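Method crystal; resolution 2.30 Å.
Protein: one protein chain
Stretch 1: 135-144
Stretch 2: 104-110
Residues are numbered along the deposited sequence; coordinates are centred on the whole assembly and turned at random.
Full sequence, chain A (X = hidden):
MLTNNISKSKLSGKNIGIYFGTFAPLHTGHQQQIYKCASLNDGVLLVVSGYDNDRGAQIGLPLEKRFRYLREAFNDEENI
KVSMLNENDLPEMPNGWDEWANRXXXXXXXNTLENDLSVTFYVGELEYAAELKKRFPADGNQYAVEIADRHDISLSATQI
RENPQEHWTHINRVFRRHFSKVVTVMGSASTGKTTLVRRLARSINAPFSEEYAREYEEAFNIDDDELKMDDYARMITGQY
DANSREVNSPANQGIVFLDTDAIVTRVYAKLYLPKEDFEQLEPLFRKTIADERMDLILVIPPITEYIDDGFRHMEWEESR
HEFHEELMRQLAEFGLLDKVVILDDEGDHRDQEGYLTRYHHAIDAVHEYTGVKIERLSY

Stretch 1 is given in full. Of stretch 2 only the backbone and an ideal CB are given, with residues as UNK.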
# COMPACT_ATOMS: atom_id res chain seq x y z
N ARG A 135 -22.64 11.71 29.36
CA ARG A 135 -23.32 12.32 28.22
C ARG A 135 -24.25 11.36 27.49
O ARG A 135 -24.54 11.56 26.31
CB ARG A 135 -22.30 12.91 27.24
CG ARG A 135 -21.56 14.13 27.79
CD ARG A 135 -20.38 14.48 26.90
NE ARG A 135 -19.71 15.72 27.30
CZ ARG A 135 -18.81 15.80 28.28
NH1 ARG A 135 -18.49 14.72 28.97
NH2 ARG A 135 -18.24 16.95 28.56
N PHE A 136 -24.73 10.32 28.16
CA PHE A 136 -25.75 9.46 27.57
C PHE A 136 -27.02 10.27 27.32
O PHE A 136 -27.56 10.87 28.25
CB PHE A 136 -26.06 8.28 28.48
CG PHE A 136 -24.92 7.31 28.64
CD1 PHE A 136 -23.94 7.21 27.67
CD2 PHE A 136 -24.85 6.49 29.75
CE1 PHE A 136 -22.91 6.32 27.81
CE2 PHE A 136 -23.82 5.60 29.90
CZ PHE A 136 -22.85 5.51 28.93
N PRO A 137 -27.54 10.29 26.09
CA PRO A 137 -28.76 11.05 25.82
C PRO A 137 -30.01 10.28 26.19
O PRO A 137 -30.01 9.05 26.32
CB PRO A 137 -28.70 11.29 24.30
CG PRO A 137 -27.73 10.27 23.76
CD PRO A 137 -27.08 9.54 24.91
N ALA A 138 -31.09 11.04 26.37
CA ALA A 138 -32.41 10.48 26.67
C ALA A 138 -33.12 10.22 25.35
O ALA A 138 -34.02 10.95 24.92
CB ALA A 138 -33.20 11.43 27.56
N ASP A 139 -32.69 9.15 24.68
CA ASP A 139 -33.19 8.81 23.36
C ASP A 139 -33.95 7.49 23.33
O ASP A 139 -34.23 6.97 22.24
CB ASP A 139 -32.04 8.77 22.35
CG ASP A 139 -30.95 7.79 22.76
OD1 ASP A 139 -31.13 7.06 23.75
OD2 ASP A 139 -29.90 7.76 22.08
N GLY A 140 -34.28 6.92 24.49
CA GLY A 140 -34.94 5.64 24.54
C GLY A 140 -34.01 4.44 24.55
O GLY A 140 -34.50 3.31 24.67
N ASN A 141 -32.70 4.64 24.42
CA ASN A 141 -31.72 3.56 24.49
C ASN A 141 -31.15 3.39 25.89
O ASN A 141 -31.10 4.32 26.70
CB ASN A 141 -30.56 3.80 23.53
CG ASN A 141 -30.96 3.66 22.09
OD1 ASN A 141 -31.90 2.93 21.75
ND2 ASN A 141 -30.25 4.37 21.23
N GLN A 142 -30.67 2.18 26.15
CA GLN A 142 -29.90 1.84 27.34
C GLN A 142 -28.43 1.78 26.96
O GLN A 142 -28.05 1.08 26.01
CB GLN A 142 -30.36 0.50 27.92
CG GLN A 142 -29.79 0.17 29.30
CD GLN A 142 -29.98 -1.29 29.69
OE1 GLN A 142 -29.81 -2.20 28.87
NE2 GLN A 142 -30.38 -1.51 30.94
N TYR A 143 -27.60 2.54 27.67
CA TYR A 143 -26.19 2.68 27.38
C TYR A 143 -25.32 2.17 28.51
O TYR A 143 -25.63 2.37 29.69
CB TYR A 143 -25.82 4.13 27.12
CG TYR A 143 -26.39 4.65 25.84
CD1 TYR A 143 -25.83 4.27 24.62
CD2 TYR A 143 -27.50 5.49 25.83
CE1 TYR A 143 -26.34 4.73 23.42
CE2 TYR A 143 -28.02 5.97 24.63
CZ TYR A 143 -27.43 5.58 23.43
OH TYR A 143 -27.92 6.02 22.23
N ALA A 144 -24.23 1.51 28.13
CA ALA A 144 -23.21 1.09 29.07
C ALA A 144 -21.86 1.30 28.39
O ALA A 144 -21.73 1.19 27.17
CB ALA A 144 -23.39 -0.38 29.49
N UNK A 104 -21.02 11.47 17.94
CA UNK A 104 -21.01 10.03 18.18
C UNK A 104 -22.43 9.47 18.23
O UNK A 104 -22.74 8.48 17.57
CB UNK A 104 -20.27 9.71 19.48
N UNK A 105 -23.31 10.10 19.01
CA UNK A 105 -24.66 9.58 19.12
C UNK A 105 -25.45 9.79 17.84
O UNK A 105 -26.34 9.00 17.51
CB UNK A 105 -25.38 10.24 20.30
N UNK A 106 -25.14 10.85 17.09
CA UNK A 106 -25.74 10.99 15.78
C UNK A 106 -25.36 9.81 14.89
O UNK A 106 -26.21 9.25 14.18
CB UNK A 106 -25.31 12.31 15.13
N UNK A 107 -24.09 9.38 14.94
CA UNK A 107 -23.65 8.21 14.18
C UNK A 107 -24.46 6.98 14.55
O UNK A 107 -24.88 6.21 13.67
CB UNK A 107 -22.16 7.95 14.42
N UNK A 108 -24.65 6.75 15.84
CA UNK A 108 -25.43 5.60 16.30
C UNK A 108 -26.86 5.68 15.79
O UNK A 108 -27.44 4.69 15.31
CB UNK A 108 -25.42 5.52 17.83
N UNK A 109 -27.47 6.86 15.90
CA UNK A 109 -28.85 7.02 15.45
C UNK A 109 -28.97 6.74 13.95
O UNK A 109 -29.86 6.01 13.52
CB UNK A 109 -29.35 8.43 15.77
N UNK A 110 -28.06 7.30 13.15
CA UNK A 110 -28.17 7.19 11.70
C UNK A 110 -27.98 5.74 11.24
O UNK A 110 -28.66 5.29 10.32
CB UNK A 110 -27.14 8.10 11.02

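Positions 104 to 110 form a continuous helical run, with phi near -60° to -70° throughout, so the backbone admits most good helix formers, and stretch 1 adds a preference only where a side chain can reach it.

At position 104 the ideal CB has nothing of stretch 1 within 5.5 Å, so these atoms set no preference. The residue is L104, whose side chain makes no contact with stretch 1.

Position 105 is the most constrained. Its CA-to-CB bond points toward stretch 1, and the ideal CB lies 4.2 Å from P137 CG and 5.3 Å from Y143 OH. Ahead of it, the proline ring, the Y143 ring and the F136 ring border an apolar space deep enough for a long side chain; leucine or methionine could occupy it, but a flat aromatic ring could also exploit the neighbouring rings. The residue is F105, in the m rotamer (chi1 -73°). P137 CD sits over one face of its ring, 3.5 Å from the centroid and 16° off the normal, a CH-pi contact. The ring's edge meets the face of Y143 in an edge-to-face pair, with centroids 5.1 Å apart and planes at 80°; the closest atoms are F105 CE1 and Y143 CE1 at 3.5 Å. F105 CZ also reaches F136 CD1 at 3.9 Å, edge against edge, so the phenyl group contacts three side chains of stretch 1.

Positions 106 and 107 meet no part of stretch 1, and polar or apolar residues would be equally compatible with it. They are E106 and L107.

Position 108, one turn after 105, again points toward stretch 1, with its ideal CB 5.1 Å from Y143 OH. The tyrosine ring invites a medium-sized aliphatic group such as valine, isoleucine or leucine. I108 extends CD1 to 4.4 Å from Y143 CE1, a looser apolar contact than that of F105.

At position 109 CA-to-CB points sideways and the ideal CB touches nothing, but a longer side chain could turn back to the carboxylate of D139. That acceptor is already held in place: N141 N donates to D139 OD1, and Y143 OH donates to D139 OD2. A donor of sufficient reach is therefore suitable, whether lysine, arginine, glutamine or histidine. H109 supplies it with chi1 at -64°, its NE2 donating to D139 OD2 over 2.8 Å at a nearly linear 172°. The carboxylate oxygen lies near the imidazole plane, as such a bond requires, and thus accepts from both H109 and Y143.

Position 110 is out of reach, leaving its choice open; H110 makes no contact with stretch 1.

Stretch 2 104-110: LFELIHH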
# COMPACT_ATOMS: atom_id res chain seq x y z
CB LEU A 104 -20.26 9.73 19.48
CG LEU A 104 -20.36 8.27 19.86
CD1 LEU A 104 -19.76 7.42 18.72
CD2 LEU A 104 -19.65 8.03 21.17
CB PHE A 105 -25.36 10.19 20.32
CG PHE A 105 -24.85 9.66 21.62
CD1 PHE A 105 -25.17 8.37 22.02
CD2 PHE A 105 -24.01 10.41 22.41
CE1 PHE A 105 -24.69 7.85 23.21
CE2 PHE A 105 -23.52 9.91 23.60
CZ PHE A 105 -23.86 8.62 24.00
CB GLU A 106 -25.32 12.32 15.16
CG GLU A 106 -25.94 12.60 13.82
CD GLU A 106 -25.92 14.07 13.50
OE1 GLU A 106 -26.94 14.59 13.00
OE2 GLU A 106 -24.89 14.72 13.79
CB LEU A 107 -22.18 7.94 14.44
CG LEU A 107 -21.07 8.43 13.52
CD1 LEU A 107 -19.79 7.66 13.84
CD2 LEU A 107 -21.46 8.26 12.09
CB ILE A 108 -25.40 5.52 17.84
CG1 ILE A 108 -23.98 5.26 18.33
CG2 ILE A 108 -26.36 4.44 18.34
CD1 ILE A 108 -23.88 5.12 19.81
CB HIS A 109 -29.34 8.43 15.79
CG HIS A 109 -29.41 8.71 17.26
ND1 HIS A 109 -29.41 9.98 17.78
CD2 HIS A 109 -29.48 7.87 18.33
CE1 HIS A 109 -29.48 9.92 19.10
NE2 HIS A 109 -29.52 8.65 19.46
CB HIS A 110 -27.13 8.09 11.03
CG HIS A 110 -27.28 8.18 9.54
ND1 HIS A 110 -28.46 8.55 8.93
CD2 HIS A 110 -26.40 7.94 8.55
CE1 HIS A 110 -28.30 8.53 7.62
NE2 HIS A 110 -27.06 8.17 7.36
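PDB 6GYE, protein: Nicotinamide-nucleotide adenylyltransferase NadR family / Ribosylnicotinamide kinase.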